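Local coordinates for kelch-like protein 7 (Homo sapiens, PDB 3II7), which serves as the substrate-specific adapter of a CUL3-RBX1 E3 ubiquitin ligase that ubiquitinates proteins for degradation, and is represented here by its kelch-repeat domain, at residues A[85-89]-A[127-131]; A[90-95]-A[106-111]; A[44-49]-A[60-65]. The contacts are given in a common frame with arbitrary orientation. Where two conformers were deposited one is given. Residues are numbered along the deposited sequence.

Interaction 1 of 3, residues A[85-89]-A[127-131]; sequences KLGPP and TESWH. With EDO (1,2-ethanediol), chain R.
Residues 85-89 run nearly parallel to 128-130, their end-to-end directions 16° apart, with CA separations of 8.5 Å for Lys85-Glu128 and 7.1 Å for Pro88-Trp130. Lys85, extended and near the end of strand 81-86, points toward Glu128. Its NZ and Glu128 OE2 form a long salt bridge (3.9 Å), and a water bridges NZ (3.0 Å) to Glu128 OE1 (2.8 Å). Glu128 takes left-handed backbone angles (57/46) in a G1 beta bulge, with Ser129, opposite Asp124. Leu86, its CA-CB bond sideways and its isobutyl end leading off, offers its carbonyl: Trp130 NE1 donates to Leu86 O at 2.9 Å, while Leu86 N hydrogen-bonds O1 of an ethanediol, probably from the crystallisation liquor (2.8 Å). The indole belongs to the Tyr-Trp pair of a kelch repeat: Tyr123 and Trp130 stand on the outer two strands of one blade, and Trp130 (chi1 -76°, chi2 98°) reaches back to the preceding blade's outermost strand and exit loop. Gly87 (-89/-157) has no room for a CB, which would collide with Pro88 CD. Pro88 and Pro89, rigid and apolar, cover one indole face by CH-pi contacts: Pro88 CA lies 3.8 Å from the six-membered-ring centroid of Trp130, and Pro89 CD, on a turned backbone (-50/-34), 3.9 Å from the five-membered one.

Interaction 2 of 3, residues A[90-95]-A[106-111]; sequences TPRDSL and TSGGSE
A single antiparallel hydrogen-bonded pair, Asp93 with Ser110, sets the register: Asp93 N to Ser110 O is 2.9 Å, Ser110 N to Asp93 O 2.8 Å, and the CA atoms are 5.2 Å apart. Arg92 points toward the other segment with chi1 p and chi2 and chi3 t, a reach long enough to run its guanidinium past the glycines: NE donates to Gly108 O (2.6 Å), NH2 to Thr106 OG1 (3.2 Å), and NH1 turns back to Thr90 O (2.9 Å) while forming a salt bridge with Glu121. Thr106, in rotamer p, also bonds the Glu121 carbonyl. Ser94 has left-handed backbone angles (63/26); a water links its OG to Ser110 OG. Leu95 (p, t) sets CD1 4.1 Å from Thr106 CB and meets Leu61 too. At the other end Glu111, chi1 m, brings OE2 to 3.4 Å from Thr90 CG2, and a water joins OE2 to Pro91 O. Gly108 (65/-151) and Gly109 (95/-176) both have positive phi, and a CB on Gly109 would strike Asp93 O, so glycine is required there. This is the double-glycine signature of the kelch repeat, following a blade's second strand and packed against the loop entering innermost strand 96-100.

Interaction 3 of 3, residues A[44-49]-A[60-65]; sequences EKRRDA and ILGGSQ. With EDO (1,2-ethanediol), chain G; EDO (1,2-ethanediol), chain H; EDO (1,2-ethanediol), chain M.
Both segments are largely irregular, meeting at one antiparallel hydrogen-bonded pair, Arg47 with Ser64 (CA-CA 5.1 Å): Arg47 N to Ser64 O is 2.8 Å and Ser64 N to Arg47 O 3.0 Å. Asp48 then turns through left-handed angles (55/46), bringing Ala49 CA to 3.9 Å from Gly63 CA. Gly62 (73/-168) and Gly63 (79/-176), the kelch double glycine following strand 57-61, have positive phi; a CB on Gly63 would clash with Arg47 O and Ala49 CB, and Ala49 is itself small enough for its CB to sit 3.3 Å from Leu61 O. Arg46 (m, t, t) extends over Ile60, whose CG2 lies 3.6 Å from Arg46 NE beneath one guanidinium face, and gives NH1 to Gly62 O (2.8 Å); its NH2 pairs with Asp73. Arg47 instead curls its tip (chi1 t, chi3 m), so that NH1 donates to Ser64 OG (2.9 Å) and Gln65 O (2.8 Å). Gln65 NE2 reaches Lys45 O (3.2 Å), with a water between NE2 and Glu44 O. Ethanediols, probably from the crystallisation liquor, hydrogen-bond Lys45 N, Arg46 N and O, and Ala49 N. Arginine and glutamine donors thus reach carbonyls beyond the single backbone pair, making the contact polar and directional.

How the interactions relate
All three contacts centre on the second and third blades of the six-bladed kelch propeller, 44-49 and 90-95 lying in the loops that lead into them. Interaction 3 comes first along the chain; interaction 2 falls between the two segments of interaction 1. Interactions 2 and 3 occupy equivalent places, their centres 11 Å apart, and meet through Ser94 N-Asp48 O (2.8 Å) and Asp93 OD2-Ser64 OG (2.9 Å), probable hydrogen bonds. Interaction 1, about 14 Å from interaction 2 and 16 Å from interaction 3, centre to centre, joins the outer strands. Interactions 2 and 3 each fasten an entering loop to its blade; those bonds and the indole link the blades of the domain that probably recognises substrates.

Interaction 1 of 3, residues A[85-89]-A[127-131]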
loop_
_atom_site.group_PDB
_atom_site.type_symbol
_atom_site.label_atom_id
_atom_site.label_comp_id
_atom_site.label_asym_id
_atom_site.label_seq_id
_atom_site.Cartn_x
_atom_site.Cartn_y
_atom_site.Cartn_z
ATOM N N LYS A 85 -3.530 13.912 -14.520
ATOM C CA LYS A 85 -2.981 13.315 -15.735
ATOM C C LYS A 85 -3.843 12.118 -16.110
ATOM O O LYS A 85 -4.767 11.808 -15.413
ATOM C CB LYS A 85 -1.553 12.870 -15.466
ATOM C CG LYS A 85 -0.627 14.008 -15.138
ATOM C CD LYS A 85 -0.321 14.809 -16.403
ATOM C CE LYS A 85 0.374 16.106 -16.099
ATOM N NZ LYS A 85 0.290 16.997 -17.284
ATOM N N LEU A 86 -3.568 11.479 -17.250
ATOM C CA LEU A 86 -4.322 10.289 -17.602
ATOM C C LEU A 86 -3.686 9.118 -16.878
ATOM O O LEU A 86 -2.479 9.076 -16.700
ATOM C CB LEU A 86 -4.437 10.106 -19.126
ATOM C CG LEU A 86 -5.459 11.077 -19.772
ATOM C CD1 LEU A 86 -5.476 10.947 -21.319
ATOM C CD2 LEU A 86 -6.897 10.897 -19.197
ATOM N N GLY A 87 -4.530 8.234 -16.360
ATOM C CA GLY A 87 -4.124 7.230 -15.406
ATOM C C GLY A 87 -3.679 5.997 -16.095
ATOM O O GLY A 87 -3.307 6.055 -17.275
ATOM N N PRO A 88 -3.722 4.839 -15.375
ATOM C CA PRO A 88 -3.192 3.702 -16.040
ATOM C C PRO A 88 -4.013 3.404 -17.284
ATOM O O PRO A 88 -5.235 3.595 -17.268
ATOM C CB PRO A 88 -3.298 2.577 -14.982
ATOM C CG PRO A 88 -4.480 2.924 -14.179
ATOM C CD PRO A 88 -4.545 4.475 -14.206
ATOM N N PRO A 89 -3.346 2.957 -18.351
ATOM C CA PRO A 89 -4.004 2.570 -19.581
ATOM C C PRO A 89 -5.162 1.602 -19.354
ATOM O O PRO A 89 -6.143 1.667 -20.081
ATOM C CB PRO A 89 -2.884 1.909 -20.384
ATOM C CG PRO A 89 -1.640 2.572 -19.917
ATOM C CD PRO A 89 -1.869 2.917 -18.482
ATOM N N THR A 127 9.061 11.730 -18.764
ATOM C CA THR A 127 8.419 11.828 -20.093
ATOM C C THR A 127 6.878 11.884 -20.043
ATOM O O THR A 127 6.241 12.134 -21.058
ATOM C CB THR A 127 8.831 10.656 -20.989
ATOM O OG1 THR A 127 8.475 9.426 -20.351
ATOM C CG2 THR A 127 10.337 10.668 -21.241
ATOM N N GLU A 128 6.292 11.628 -18.868
ATOM C CA GLU A 128 4.837 11.651 -18.677
ATOM C C GLU A 128 4.134 10.687 -19.637
ATOM O O GLU A 128 3.120 11.010 -20.244
ATOM C CB GLU A 128 4.292 13.086 -18.796
ATOM C CG GLU A 128 4.898 14.029 -17.752
ATOM C CD GLU A 128 4.173 15.367 -17.638
ATOM O OE1 GLU A 128 3.887 15.982 -18.685
ATOM O OE2 GLU A 128 3.912 15.808 -16.497
ATOM N N SER A 129 4.681 9.480 -19.735
ATOM C CA SER A 129 4.133 8.466 -20.601
ATOM C C SER A 129 4.006 7.130 -19.884
ATOM O O SER A 129 4.790 6.807 -18.971
ATOM C CB SER A 129 5.022 8.313 -21.829
ATOM O OG SER A 129 6.354 8.053 -21.458
ATOM N N TRP A 130 3.013 6.347 -20.317
ATOM C CA TRP A 130 2.750 5.036 -19.774
ATOM C C TRP A 130 3.308 3.935 -20.663
ATOM O O TRP A 130 3.291 4.051 -21.893
ATOM C CB TRP A 130 1.244 4.822 -19.621
ATOM C CG TRP A 130 0.637 5.526 -18.451
ATOM C CD1 TRP A 130 -0.027 6.740 -18.457
ATOM C CD2 TRP A 130 0.587 5.048 -17.112
ATOM N NE1 TRP A 130 -0.471 7.040 -17.186
ATOM C CE2 TRP A 130 -0.106 6.021 -16.340
ATOM C CE3 TRP A 130 1.058 3.895 -16.473
ATOM C CZ2 TRP A 130 -0.321 5.865 -14.964
ATOM C CZ3 TRP A 130 0.842 3.750 -15.112
ATOM C CH2 TRP A 130 0.171 4.737 -14.371
ATOM N N HIS A 131 3.767 2.851 -20.024
ATOM C CA HIS A 131 4.422 1.746 -20.697
ATOM C C HIS A 131 3.996 0.425 -20.060
ATOM O O HIS A 131 3.986 0.298 -18.833
ATOM C CB HIS A 131 5.951 1.917 -20.605
ATOM C CG HIS A 131 6.440 3.228 -21.148
ATOM N ND1 HIS A 131 6.730 3.419 -22.481
ATOM C CD2 HIS A 131 6.635 4.427 -20.547
ATOM C CE1 HIS A 131 7.098 4.670 -22.676
ATOM N NE2 HIS A 131 7.055 5.302 -21.518
HETATM C C1 EDO R . -0.356 11.790 -19.056
HETATM O O1 EDO R . -1.600 12.507 -18.928
HETATM C C2 EDO R . -0.617 10.396 -19.646
HETATM O O2 EDO R . -1.149 10.474 -20.984
HETATM O O HOH W 1 1.340 15.728 -19.748
#

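Interaction 2 of 3, residues A[90-95]-A[106-111]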
loop_
_atom_site.group_PDB
_atom_site.type_symbol
_atom_site.label_atom_id
_atom_site.label_comp_id
_atom_site.label_asym_id
_atom_site.label_seq_id
_atom_site.Cartn_x
_atom_site.Cartn_y
_atom_site.Cartn_z
ATOM N N THR A 90 -5.042 0.722 -18.355
ATOM C CA THR A 90 -6.101 -0.234 -18.023
ATOM C C THR A 90 -6.677 0.128 -16.659
ATOM O O THR A 90 -6.075 -0.167 -15.631
ATOM C CB THR A 90 -5.598 -1.668 -17.995
ATOM O OG1 THR A 90 -5.063 -2.015 -19.277
ATOM C CG2 THR A 90 -6.734 -2.626 -17.659
ATOM N N PRO A 91 -7.840 0.794 -16.647
ATOM C CA PRO A 91 -8.451 1.110 -15.352
ATOM C C PRO A 91 -8.834 -0.166 -14.639
ATOM O O PRO A 91 -9.301 -1.124 -15.273
ATOM C CB PRO A 91 -9.689 1.925 -15.723
ATOM C CG PRO A 91 -9.429 2.441 -17.107
ATOM C CD PRO A 91 -8.591 1.384 -17.770
ATOM N N ARG A 92 -8.574 -0.200 -13.339
ATOM C CA ARG A 92 -8.815 -1.392 -12.534
ATOM C C ARG A 92 -8.809 -1.048 -11.047
ATOM O O ARG A 92 -8.225 -0.025 -10.619
ATOM C CB ARG A 92 -7.788 -2.472 -12.828
ATOM C CG ARG A 92 -6.387 -2.038 -12.699
ATOM C CD ARG A 92 -5.559 -2.828 -13.654
ATOM N NE ARG A 92 -4.174 -2.854 -13.281
ATOM C CZ ARG A 92 -3.242 -2.028 -13.712
ATOM N NH1 ARG A 92 -3.531 -1.039 -14.528
ATOM N NH2 ARG A 92 -1.984 -2.212 -13.309
ATOM N N ASP A 93 -9.478 -1.912 -10.284
ATOM C CA ASP A 93 -9.627 -1.769 -8.843
ATOM C C ASP A 93 -8.667 -2.729 -8.129
ATOM O O ASP A 93 -8.326 -3.770 -8.662
ATOM C CB ASP A 93 -11.059 -2.154 -8.426
ATOM C CG ASP A 93 -12.112 -1.086 -8.794
ATOM O OD1 ASP A 93 -11.785 -0.101 -9.454
ATOM O OD2 ASP A 93 -13.287 -1.252 -8.391
ATOM N N SER A 94 -8.315 -2.376 -6.907
ATOM C CA SER A 94 -7.531 -3.261 -5.997
ATOM C C SER A 94 -6.136 -3.572 -6.565
ATOM O O SER A 94 -5.539 -4.611 -6.272
ATOM C CB SER A 94 -8.337 -4.537 -5.666
ATOM O OG SER A 94 -9.610 -4.176 -5.080
ATOM N N LEU A 95 -5.644 -2.659 -7.388
ATOM C CA LEU A 95 -4.258 -2.691 -7.888
ATOM C C LEU A 95 -3.325 -2.192 -6.779
ATOM O O LEU A 95 -3.778 -1.611 -5.794
ATOM C CB LEU A 95 -4.133 -1.826 -9.143
ATOM C CG LEU A 95 -4.106 -0.297 -9.004
ATOM C CD1 LEU A 95 -3.984 0.307 -10.396
ATOM C CD2 LEU A 95 -5.311 0.256 -8.259
ATOM N N THR A 106 2.398 0.080 -11.453
ATOM C CA THR A 106 1.058 -0.385 -11.049
ATOM C C THR A 106 0.919 -1.829 -11.412
ATOM O O THR A 106 1.280 -2.225 -12.518
ATOM C CB THR A 106 -0.069 0.477 -11.691
ATOM O OG1 THR A 106 -0.079 0.323 -13.102
ATOM C CG2 THR A 106 0.131 1.974 -11.349
ATOM N N SER A 107 0.401 -2.639 -10.483
ATOM C CA SER A 107 0.285 -4.091 -10.693
ATOM C C SER A 107 -1.026 -4.663 -10.264
ATOM O O SER A 107 -1.613 -4.270 -9.262
ATOM C CB SER A 107 1.388 -4.851 -9.919
ATOM O OG SER A 107 1.206 -4.685 -8.510
ATOM N N GLY A 108 -1.467 -5.651 -11.036
ATOM C CA GLY A 108 -2.612 -6.435 -10.676
ATOM C C GLY A 108 -3.892 -5.650 -10.631
ATOM O O GLY A 108 -4.073 -4.658 -11.375
ATOM N N GLY A 109 -4.800 -6.106 -9.769
ATOM C CA GLY A 109 -6.140 -5.511 -9.685
ATOM C C GLY A 109 -7.137 -6.271 -10.522
ATOM O O GLY A 109 -6.817 -7.297 -11.083
ATOM N N SER A 110 -8.367 -5.753 -10.576
ATOM C CA SER A 110 -9.487 -6.414 -11.226
ATOM C C SER A 110 -10.194 -5.408 -12.086
ATOM O O SER A 110 -10.284 -4.239 -11.731
ATOM C CB SER A 110 -10.494 -6.965 -10.188
ATOM O OG SER A 110 -10.911 -5.967 -9.271
ATOM N N GLU A 111 -10.702 -5.874 -13.216
ATOM C CA GLU A 111 -11.656 -5.133 -14.027
ATOM C C GLU A 111 -13.012 -5.821 -13.823
ATOM O O GLU A 111 -13.126 -6.802 -13.077
ATOM C CB GLU A 111 -11.304 -5.218 -15.514
ATOM C CG GLU A 111 -9.995 -4.583 -15.971
ATOM C CD GLU A 111 -9.687 -4.934 -17.434
ATOM O OE1 GLU A 111 -9.376 -6.117 -17.712
ATOM O OE2 GLU A 111 -9.770 -4.036 -18.301
HETATM O O HOH W 2 -10.478 -1.731 -17.468
HETATM O O HOH W 3 -11.635 -5.511 -6.256
#

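Interaction 3 of 3, residues A[44-49]-A[60-65]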
loop_
_atom_site.group_PDB
_atom_site.type_symbol
_atom_site.label_atom_id
_atom_site.label_comp_id
_atom_site.label_asym_id
_atom_site.label_seq_id
_atom_site.Cartn_x
_atom_site.Cartn_y
_atom_site.Cartn_z
ATOM N N GLU A 44 -13.538 13.521 -4.810
ATOM C CA GLU A 44 -14.314 12.576 -4.030
ATOM C C GLU A 44 -13.551 11.263 -3.857
ATOM O O GLU A 44 -12.655 10.942 -4.649
ATOM C CB GLU A 44 -15.646 12.323 -4.709
ATOM C CG GLU A 44 -16.551 13.532 -4.694
ATOM C CD GLU A 44 -17.981 13.199 -5.070
ATOM O OE1 GLU A 44 -18.193 12.243 -5.851
ATOM O OE2 GLU A 44 -18.893 13.894 -4.574
ATOM N N LYS A 45 -13.927 10.507 -2.831
ATOM C CA LYS A 45 -13.338 9.226 -2.534
ATOM C C LYS A 45 -13.421 8.307 -3.734
ATOM O O LYS A 45 -14.451 8.266 -4.417
ATOM C CB LYS A 45 -14.133 8.509 -1.442
ATOM C CG LYS A 45 -14.158 9.126 -0.108
ATOM C CD LYS A 45 -15.302 8.526 0.751
ATOM C CE LYS A 45 -14.899 7.232 1.400
ATOM N NZ LYS A 45 -13.978 7.500 2.524
ATOM N N ARG A 46 -12.344 7.550 -3.941
ATOM C CA ARG A 46 -12.317 6.450 -4.884
ATOM C C ARG A 46 -12.477 5.145 -4.135
ATOM O O ARG A 46 -11.959 4.998 -3.003
ATOM C CB ARG A 46 -10.974 6.381 -5.588
ATOM C CG ARG A 46 -10.640 7.554 -6.437
ATOM C CD ARG A 46 -9.421 7.293 -7.268
ATOM N NE ARG A 46 -9.010 8.483 -8.002
ATOM C CZ ARG A 46 -8.379 8.483 -9.185
ATOM N NH1 ARG A 46 -8.084 7.349 -9.812
ATOM N NH2 ARG A 46 -8.067 9.629 -9.759
ATOM N N ARG A 47 -13.152 4.190 -4.760
ATOM C CA ARG A 47 -13.210 2.811 -4.256
ATOM C C ARG A 47 -12.023 2.007 -4.773
ATOM O O ARG A 47 -11.822 1.936 -5.963
ATOM C CB ARG A 47 -14.495 2.126 -4.734
ATOM C CG ARG A 47 -14.644 0.677 -4.282
ATOM C CD ARG A 47 -15.793 -0.052 -5.011
ATOM N NE ARG A 47 -17.068 0.617 -4.791
ATOM C CZ ARG A 47 -17.684 1.425 -5.669
ATOM N NH1 ARG A 47 -17.164 1.675 -6.872
ATOM N NH2 ARG A 47 -18.843 1.983 -5.341
ATOM N N ASP A 48 -11.276 1.379 -3.857
ATOM C CA ASP A 48 -10.248 0.410 -4.201
ATOM C C ASP A 48 -9.186 0.949 -5.182
ATOM O O ASP A 48 -8.849 0.305 -6.163
ATOM C CB ASP A 48 -10.907 -0.868 -4.724
ATOM C CG ASP A 48 -11.740 -1.578 -3.635
ATOM O OD1 ASP A 48 -11.348 -1.495 -2.441
ATOM O OD2 ASP A 48 -12.753 -2.183 -3.985
ATOM N N ALA A 49 -8.702 2.153 -4.910
ATOM C CA ALA A 49 -7.576 2.747 -5.684
ATOM C C ALA A 49 -6.234 2.461 -5.001
ATOM O O ALA A 49 -6.144 1.632 -4.068
ATOM C CB ALA A 49 -7.800 4.264 -5.857
ATOM N N ILE A 60 -2.518 9.422 -7.142
ATOM C CA ILE A 60 -3.686 8.608 -6.793
ATOM C C ILE A 60 -4.237 8.051 -8.088
ATOM O O ILE A 60 -4.567 8.818 -9.029
ATOM C CB ILE A 60 -4.738 9.433 -6.070
ATOM C CG1 ILE A 60 -4.195 9.863 -4.706
ATOM C CG2 ILE A 60 -6.072 8.601 -5.869
ATOM C CD1 ILE A 60 -5.069 10.785 -3.941
ATOM N N LEU A 61 -4.280 6.729 -8.179
ATOM C CA LEU A 61 -4.596 6.076 -9.453
ATOM C C LEU A 61 -5.449 4.819 -9.270
ATOM O O LEU A 61 -5.474 4.215 -8.190
ATOM C CB LEU A 61 -3.288 5.805 -10.228
ATOM C CG LEU A 61 -2.231 4.970 -9.510
ATOM C CD1 LEU A 61 -2.535 3.488 -9.642
ATOM C CD2 LEU A 61 -0.855 5.299 -10.063
ATOM N N GLY A 62 -6.174 4.453 -10.336
ATOM C CA GLY A 62 -7.039 3.290 -10.308
ATOM C C GLY A 62 -8.294 3.512 -9.489
ATOM O O GLY A 62 -8.639 4.661 -9.108
ATOM N N GLY A 63 -8.998 2.422 -9.224
ATOM C CA GLY A 63 -10.215 2.486 -8.484
ATOM C C GLY A 63 -11.410 2.939 -9.299
ATOM O O GLY A 63 -11.334 3.161 -10.524
ATOM N N SER A 64 -12.520 3.079 -8.606
ATOM C CA SER A 64 -13.793 3.358 -9.257
ATOM C C SER A 64 -14.683 4.221 -8.391
ATOM O O SER A 64 -14.465 4.351 -7.185
ATOM C CB SER A 64 -14.506 2.043 -9.562
ATOM O OG SER A 64 -14.686 1.252 -8.377
ATOM N N GLN A 65 -15.689 4.808 -9.040
ATOM C CA GLN A 65 -16.815 5.425 -8.378
ATOM C C GLN A 65 -18.036 4.718 -8.986
ATOM O O GLN A 65 -18.208 3.524 -8.728
ATOM C CB GLN A 65 -16.752 6.940 -8.542
ATOM C CG GLN A 65 -15.681 7.568 -7.599
ATOM C CD GLN A 65 -14.996 8.811 -8.167
ATOM O OE1 GLN A 65 -15.167 9.142 -9.330
ATOM N NE2 GLN A 65 -14.204 9.503 -7.328
HETATM C C1 EDO G . -9.410 8.212 -1.609
HETATM O O1 EDO G . -9.764 8.213 -2.994
HETATM C C2 EDO G . -9.662 6.850 -0.968
HETATM O O2 EDO G . -11.074 6.519 -1.004
HETATM C C1 EDO H . -8.607 3.230 -1.716
HETATM O O1 EDO H . -9.535 3.654 -2.707
HETATM C C2 EDO H . -9.106 2.055 -0.908
HETATM O O2 EDO H . -7.992 1.489 -0.206
HETATM C C1 EDO M . -18.022 12.455 -0.873
HETATM O O1 EDO M . -17.677 13.840 -0.854
HETATM C C2 EDO M . -16.868 11.594 -0.341
HETATM O O2 EDO M . -15.603 12.139 -0.694
HETATM O O HOH W 4 -12.220 11.224 -7.292
HETATM O O HOH W 5 -6.814 6.069 -12.515
#